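Local coordinates for protein putative agmatinase (Clostridium difficile, PDB 3LHL) that probably hydrolyses agmatine to putrescine and urea, as a manganese-dependent member of the arginase family, at residues Ser32-Glu37 with Ile262-Leu267; Ser45-Leu50 with Glu226-Phe231. All coordinates share one frame; numbering follows the deposited sequence.

Contact 1. Residues Ser32-Glu37 with Ile262-Leu267; sequences SSMRKE and IACKIL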
loop_
_atom_site.group_PDB
_atom_site.type_symbol
_atom_site.label_atom_id
_atom_site.label_comp_id
_atom_site.label_asym_id
_atom_site.label_seq_id
_atom_site.Cartn_x
_atom_site.Cartn_y
_atom_site.Cartn_z
ATOM N N SER A 32 -6.047 -14.030 0.903
ATOM C CA SER A 32 -6.882 -15.214 1.079
ATOM C C SER A 32 -7.595 -15.169 2.431
ATOM O O SER A 32 -8.721 -15.635 2.566
ATOM C CB SER A 32 -6.037 -16.486 0.969
ATOM O OG SER A 32 -5.018 -16.495 1.946
ATOM N N SER A 33 -6.934 -14.614 3.436
ATOM C CA SER A 33 -7.552 -14.502 4.746
ATOM C C SER A 33 -8.687 -13.473 4.672
ATOM O O SER A 33 -9.745 -13.650 5.269
ATOM C CB SER A 33 -6.518 -14.065 5.782
ATOM O OG SER A 33 -7.128 -13.866 7.041
HETATM N N MSE A 34 -8.460 -12.399 3.922
HETATM C CA MSE A 34 -9.468 -11.360 3.774
HETATM C C MSE A 34 -10.628 -11.843 2.908
HETATM O O MSE A 34 -11.760 -11.390 3.067
HETATM C CB MSE A 34 -8.858 -10.114 3.133
HETATM C CG MSE A 34 -7.724 -9.481 3.921
HETATM SE SE MSE A 34 -6.916 -8.046 2.908
HETATM C CE MSE A 34 -5.076 -8.567 2.991
ATOM N N ARG A 35 -10.339 -12.760 1.992
ATOM C CA ARG A 35 -11.356 -13.274 1.086
ATOM C C ARG A 35 -12.527 -13.948 1.793
ATOM O O ARG A 35 -13.685 -13.698 1.458
ATOM C CB ARG A 35 -10.731 -14.239 0.071
ATOM C CG ARG A 35 -11.743 -14.853 -0.888
ATOM C CD ARG A 35 -11.079 -15.498 -2.092
ATOM N NE ARG A 35 -10.245 -14.542 -2.819
ATOM C CZ ARG A 35 -8.915 -14.566 -2.821
ATOM N NH1 ARG A 35 -8.265 -15.503 -2.137
ATOM N NH2 ARG A 35 -8.236 -13.654 -3.499
ATOM N N LYS A 36 -12.236 -14.791 2.774
ATOM C CA LYS A 36 -13.301 -15.479 3.494
ATOM C C LYS A 36 -13.952 -14.578 4.533
ATOM O O LYS A 36 -14.868 -14.996 5.236
ATOM C CB LYS A 36 -12.756 -16.732 4.182
ATOM C CG LYS A 36 -11.651 -16.466 5.192
ATOM C CD LYS A 36 -11.329 -17.717 6.005
ATOM C CE LYS A 36 -12.512 -18.127 6.885
ATOM N NZ LYS A 36 -12.200 -19.248 7.822
ATOM N N GLU A 37 -13.474 -13.343 4.619
ATOM C CA GLU A 37 -13.983 -12.372 5.581
ATOM C C GLU A 37 -14.791 -11.259 4.908
ATOM O O GLU A 37 -15.876 -10.894 5.363
ATOM C CB GLU A 37 -12.800 -11.759 6.342
ATOM C CG GLU A 37 -13.147 -10.616 7.288
ATOM C CD GLU A 37 -13.567 -11.094 8.667
ATOM O OE1 GLU A 37 -12.789 -11.848 9.294
ATOM O OE2 GLU A 37 -14.668 -10.710 9.126
ATOM N N ILE A 262 -9.789 -5.210 9.888
ATOM C CA ILE A 262 -9.291 -3.862 9.646
ATOM C C ILE A 262 -8.832 -3.721 8.195
ATOM O O ILE A 262 -9.132 -2.725 7.534
ATOM C CB ILE A 262 -8.112 -3.535 10.586
ATOM C CG1 ILE A 262 -8.596 -3.559 12.043
ATOM C CG2 ILE A 262 -7.501 -2.197 10.212
ATOM C CD1 ILE A 262 -7.516 -3.264 13.078
ATOM N N ALA A 263 -8.107 -4.721 7.701
ATOM C CA ALA A 263 -7.612 -4.693 6.328
ATOM C C ALA A 263 -8.789 -4.687 5.348
ATOM O O ALA A 263 -8.757 -4.011 4.319
ATOM C CB ALA A 263 -6.715 -5.910 6.066
ATOM N N CYS A 264 -9.825 -5.447 5.679
ATOM C CA CYS A 264 -10.996 -5.531 4.823
ATOM C C CYS A 264 -11.688 -4.185 4.728
ATOM O O CYS A 264 -12.076 -3.759 3.643
ATOM C CB CYS A 264 -11.966 -6.582 5.352
ATOM S SG CYS A 264 -11.416 -8.287 5.088
ATOM N N LYS A 265 -11.831 -3.510 5.864
ATOM C CA LYS A 265 -12.487 -2.212 5.880
ATOM C C LYS A 265 -11.641 -1.183 5.135
ATOM O O LYS A 265 -12.168 -0.353 4.392
ATOM C CB LYS A 265 -12.734 -1.758 7.320
ATOM C CG LYS A 265 -13.609 -0.514 7.441
ATOM C CD LYS A 265 -13.921 -0.208 8.902
ATOM C CE LYS A 265 -14.969 0.881 9.033
ATOM N NZ LYS A 265 -15.442 1.006 10.442
ATOM N N ILE A 266 -10.328 -1.235 5.329
ATOM C CA ILE A 266 -9.449 -0.301 4.645
ATOM C C ILE A 266 -9.550 -0.543 3.140
ATOM O O ILE A 266 -9.598 0.393 2.347
ATOM C CB ILE A 266 -7.988 -0.455 5.135
ATOM C CG1 ILE A 266 -7.877 0.091 6.562
ATOM C CG2 ILE A 266 -7.029 0.284 4.204
ATOM C CD1 ILE A 266 -6.489 -0.008 7.167
ATOM N N LEU A 267 -9.603 -1.810 2.755
ATOM C CA LEU A 267 -9.723 -2.158 1.347
ATOM C C LEU A 267 -10.995 -1.523 0.777
ATOM O O LEU A 267 -10.974 -0.908 -0.297
ATOM C CB LEU A 267 -9.774 -3.680 1.182
ATOM C CG LEU A 267 -10.143 -4.205 -0.206
ATOM C CD1 LEU A 267 -9.141 -3.720 -1.241
ATOM C CD2 LEU A 267 -10.190 -5.724 -0.173
#

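Contact 2. Residues Ser45-Leu50 with Glu226-Phe231; sequences SPFLDL and EFQEIF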
loop_
_atom_site.group_PDB
_atom_site.type_symbol
_atom_site.label_atom_id
_atom_site.label_comp_id
_atom_site.label_asym_id
_atom_site.label_seq_id
_atom_site.Cartn_x
_atom_site.Cartn_y
_atom_site.Cartn_z
ATOM N N SER A 45 -20.435 2.527 3.238
ATOM C CA SER A 45 -19.549 3.181 4.182
ATOM C C SER A 45 -20.228 4.429 4.719
ATOM O O SER A 45 -20.393 5.416 4.000
ATOM C CB SER A 45 -18.229 3.564 3.512
ATOM O OG SER A 45 -17.430 4.348 4.385
ATOM N N PRO A 46 -20.652 4.394 5.991
ATOM C CA PRO A 46 -21.313 5.555 6.595
ATOM C C PRO A 46 -20.353 6.730 6.766
ATOM O O PRO A 46 -20.768 7.885 6.741
ATOM C CB PRO A 46 -21.835 5.011 7.927
ATOM C CG PRO A 46 -20.879 3.889 8.243
ATOM C CD PRO A 46 -20.682 3.233 6.899
ATOM N N PHE A 47 -19.067 6.428 6.922
ATOM C CA PHE A 47 -18.048 7.464 7.084
ATOM C C PHE A 47 -17.870 8.261 5.790
ATOM O O PHE A 47 -17.723 9.477 5.821
ATOM C CB PHE A 47 -16.708 6.828 7.481
ATOM C CG PHE A 47 -15.594 7.822 7.690
ATOM C CD1 PHE A 47 -15.662 8.763 8.714
ATOM C CD2 PHE A 47 -14.462 7.803 6.872
ATOM C CE1 PHE A 47 -14.613 9.678 8.926
ATOM C CE2 PHE A 47 -13.406 8.712 7.073
ATOM C CZ PHE A 47 -13.485 9.650 8.103
ATOM N N LEU A 48 -17.889 7.577 4.652
ATOM C CA LEU A 48 -17.711 8.246 3.367
ATOM C C LEU A 48 -19.025 8.474 2.622
ATOM O O LEU A 48 -19.082 9.263 1.679
ATOM C CB LEU A 48 -16.771 7.422 2.474
ATOM C CG LEU A 48 -15.356 7.163 3.006
ATOM C CD1 LEU A 48 -14.736 6.003 2.244
ATOM C CD2 LEU A 48 -14.507 8.420 2.890
ATOM N N ASP A 49 -20.073 7.775 3.053
ATOM C CA ASP A 49 -21.388 7.853 2.424
ATOM C C ASP A 49 -21.272 7.444 0.957
ATOM O O ASP A 49 -21.738 8.141 0.055
ATOM C CB ASP A 49 -21.978 9.265 2.548
ATOM C CG ASP A 49 -23.394 9.357 1.990
ATOM O OD1 ASP A 49 -24.114 8.334 2.022
ATOM O OD2 ASP A 49 -23.790 10.452 1.530
ATOM N N LEU A 50 -20.627 6.305 0.736
ATOM C CA LEU A 50 -20.433 5.741 -0.594
ATOM C C LEU A 50 -20.742 4.259 -0.464
ATOM O O LEU A 50 -20.619 3.698 0.622
ATOM C CB LEU A 50 -18.987 5.940 -1.053
ATOM C CG LEU A 50 -18.519 7.386 -1.275
ATOM C CD1 LEU A 50 -17.026 7.402 -1.579
ATOM C CD2 LEU A 50 -19.307 8.019 -2.418
ATOM N N GLU A 226 -8.314 7.597 13.755
ATOM C CA GLU A 226 -7.421 8.637 13.260
ATOM C C GLU A 226 -7.031 8.340 11.814
ATOM O O GLU A 226 -7.047 9.225 10.960
ATOM C CB GLU A 226 -6.156 8.702 14.120
ATOM C CG GLU A 226 -6.414 9.054 15.582
ATOM C CD GLU A 226 -5.199 8.822 16.468
ATOM O OE1 GLU A 226 -4.733 7.667 16.555
ATOM O OE2 GLU A 226 -4.714 9.796 17.078
ATOM N N PHE A 227 -6.699 7.084 11.537
ATOM C CA PHE A 227 -6.284 6.700 10.194
ATOM C C PHE A 227 -7.334 6.910 9.106
ATOM O O PHE A 227 -7.016 7.417 8.028
ATOM C CB PHE A 227 -5.842 5.235 10.162
ATOM C CG PHE A 227 -5.229 4.825 8.850
ATOM C CD1 PHE A 227 -3.932 5.217 8.521
ATOM C CD2 PHE A 227 -5.960 4.089 7.924
ATOM C CE1 PHE A 227 -3.373 4.884 7.288
ATOM C CE2 PHE A 227 -5.408 3.748 6.684
ATOM C CZ PHE A 227 -4.113 4.148 6.367
ATOM N N GLN A 228 -8.577 6.528 9.378
ATOM C CA GLN A 228 -9.625 6.656 8.369
ATOM C C GLN A 228 -9.786 8.076 7.835
ATOM O O GLN A 228 -10.345 8.277 6.758
ATOM C CB GLN A 228 -10.962 6.129 8.908
ATOM C CG GLN A 228 -11.772 7.103 9.730
ATOM C CD GLN A 228 -13.037 6.469 10.274
ATOM O OE1 GLN A 228 -13.641 5.613 9.627
ATOM N NE2 GLN A 228 -13.454 6.896 11.461
ATOM N N GLU A 229 -9.284 9.058 8.578
ATOM C CA GLU A 229 -9.364 10.451 8.143
ATOM C C GLU A 229 -8.669 10.656 6.795
ATOM O O GLU A 229 -9.029 11.555 6.038
ATOM C CB GLU A 229 -8.728 11.372 9.184
ATOM C CG GLU A 229 -9.573 11.586 10.428
ATOM C CD GLU A 229 -10.945 12.147 10.094
ATOM O OE1 GLU A 229 -11.024 13.107 9.295
ATOM O OE2 GLU A 229 -11.946 11.631 10.632
ATOM N N ILE A 230 -7.674 9.826 6.488
ATOM C CA ILE A 230 -6.975 9.983 5.218
ATOM C C ILE A 230 -7.915 9.665 4.062
ATOM O O ILE A 230 -7.737 10.166 2.952
ATOM C CB ILE A 230 -5.722 9.077 5.105
ATOM C CG1 ILE A 230 -6.129 7.610 4.935
ATOM C CG2 ILE A 230 -4.855 9.245 6.336
ATOM C CD1 ILE A 230 -5.015 6.743 4.379
ATOM N N PHE A 231 -8.924 8.837 4.320
ATOM C CA PHE A 231 -9.867 8.497 3.264
ATOM C C PHE A 231 -10.718 9.713 2.912
ATOM O O PHE A 231 -11.003 9.968 1.740
ATOM C CB PHE A 231 -10.756 7.331 3.697
ATOM C CG PHE A 231 -9.988 6.084 4.022
ATOM C CD1 PHE A 231 -8.911 5.689 3.229
ATOM C CD2 PHE A 231 -10.340 5.300 5.119
ATOM C CE1 PHE A 231 -8.195 4.535 3.522
ATOM C CE2 PHE A 231 -9.632 4.144 5.420
ATOM C CZ PHE A 231 -8.554 3.758 4.619
#

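Contact 1. Residues Ser32-Glu37 with Ile262-Leu267
In M34, a selenomethionine, CG lies anti to the carbonyl carbon (chi1 -61°). In C264 the SG does the same, which points it at helix 30-38. E37 takes the other course: its CG is anti to the backbone N (chi1 174°). These torsions leave the C264 sulfur between two side chains of helix 30-38, one turn apart. SG of C264 is 3.7 Å from CB of M34 and 3.6 Å from CG of E37. It therefore meets the aliphatic parts of both residues, and the E37 carboxylate takes no part in the touch. Further out, M34 bends at its last torsion, and its SE rests 3.8 Å from CB of A263. The short helix 30-38 crosses the long helix 258-278 in the arginase alpha/beta fold, which is built round a parallel sheet of eight strands. The two segments cross at -79°, nearly at right angles, with axes 9.8 Å apart. Between the segments the touch is van der Waals packing; just outside, S33 OG makes a weak hydrogen bond with T260 of the same long helix. The methyl of A263 and the small C264 side chain probably help the backbones come near, with CA of M34 and CA of C264 6.1 Å apart. M34 also touches I94 of strand 90-95, at the sheet. On the flank of helix 30-38, R35 forms a salt bridge with D62.

Contact 2. Residues Ser45-Leu50 with Glu226-Phe231
F47 and L48 lie in the tight turn between strands 44-45 and 50-51; CA of F47 is 8.6 Å from CA of Q228, and CA of L48 is 7.8 Å from CA of F231, so side chains must bridge the gap. F47 does most of this. Its CG is anti to the backbone N (chi1 -179°), which sends the ring out toward Q228. The amide of Q228 lies flat over one face of the ring, the two planes only 13° apart, with CD above the ring centre. CG of Q228 adds a CH-pi contact, 3.7 Å from the ring centroid. On the rim, CE2 of F47 comes within 3.1 Å of the backbone O of Q228. E229 comes to the ring edge instead. Its OE2 sits near the ring plane, 3.6 Å from CZ of F47, and the carboxylate stands almost perpendicular to the ring. The slightly positive ring edge probably suits that oxygen. L48 makes a smaller apolar contact, CD2 to CB of F231 at 4.0 Å, and F231 also packs on E269 and L270 of helix 258-278. Within the turn, OG of S45 accepts a hydrogen bond from N of L48 at 3.3 Å, and the same OG is bonded to E269. N of S45 bonds to O of L50 at 2.9 Å; the return bond from N of L50 to O of S45 is weak. S45 OG with the backbone N three residues on forms an ST motif, and D49 and L50 facing S45 form a G1 beta bulge in this small two-stranded hairpin.

In the fold
Contacts 1 and 2 have centres 16 Å apart. Contact 1 has a segment on helix 258-278, and contact 2 packs against the same helix. They adjoin through I266, which takes no part in contact 1 itself: its CG2 is 3.8 Å from CZ of F231, and its CD1 is 3.9 Å from CE2 of F227. Neither contact supplies a manganese ligand. The Q228 side chain is about 12 Å from a bound manganese ion. The M34 side chain is about 9 Å from that of E248, a residue seen to bind manganese, though not in this chain. A bound MPD, probably from the crystallisation liquor, lies about 4 Å from the M34 side chain and is hydrogen-bonded to R35 NH2.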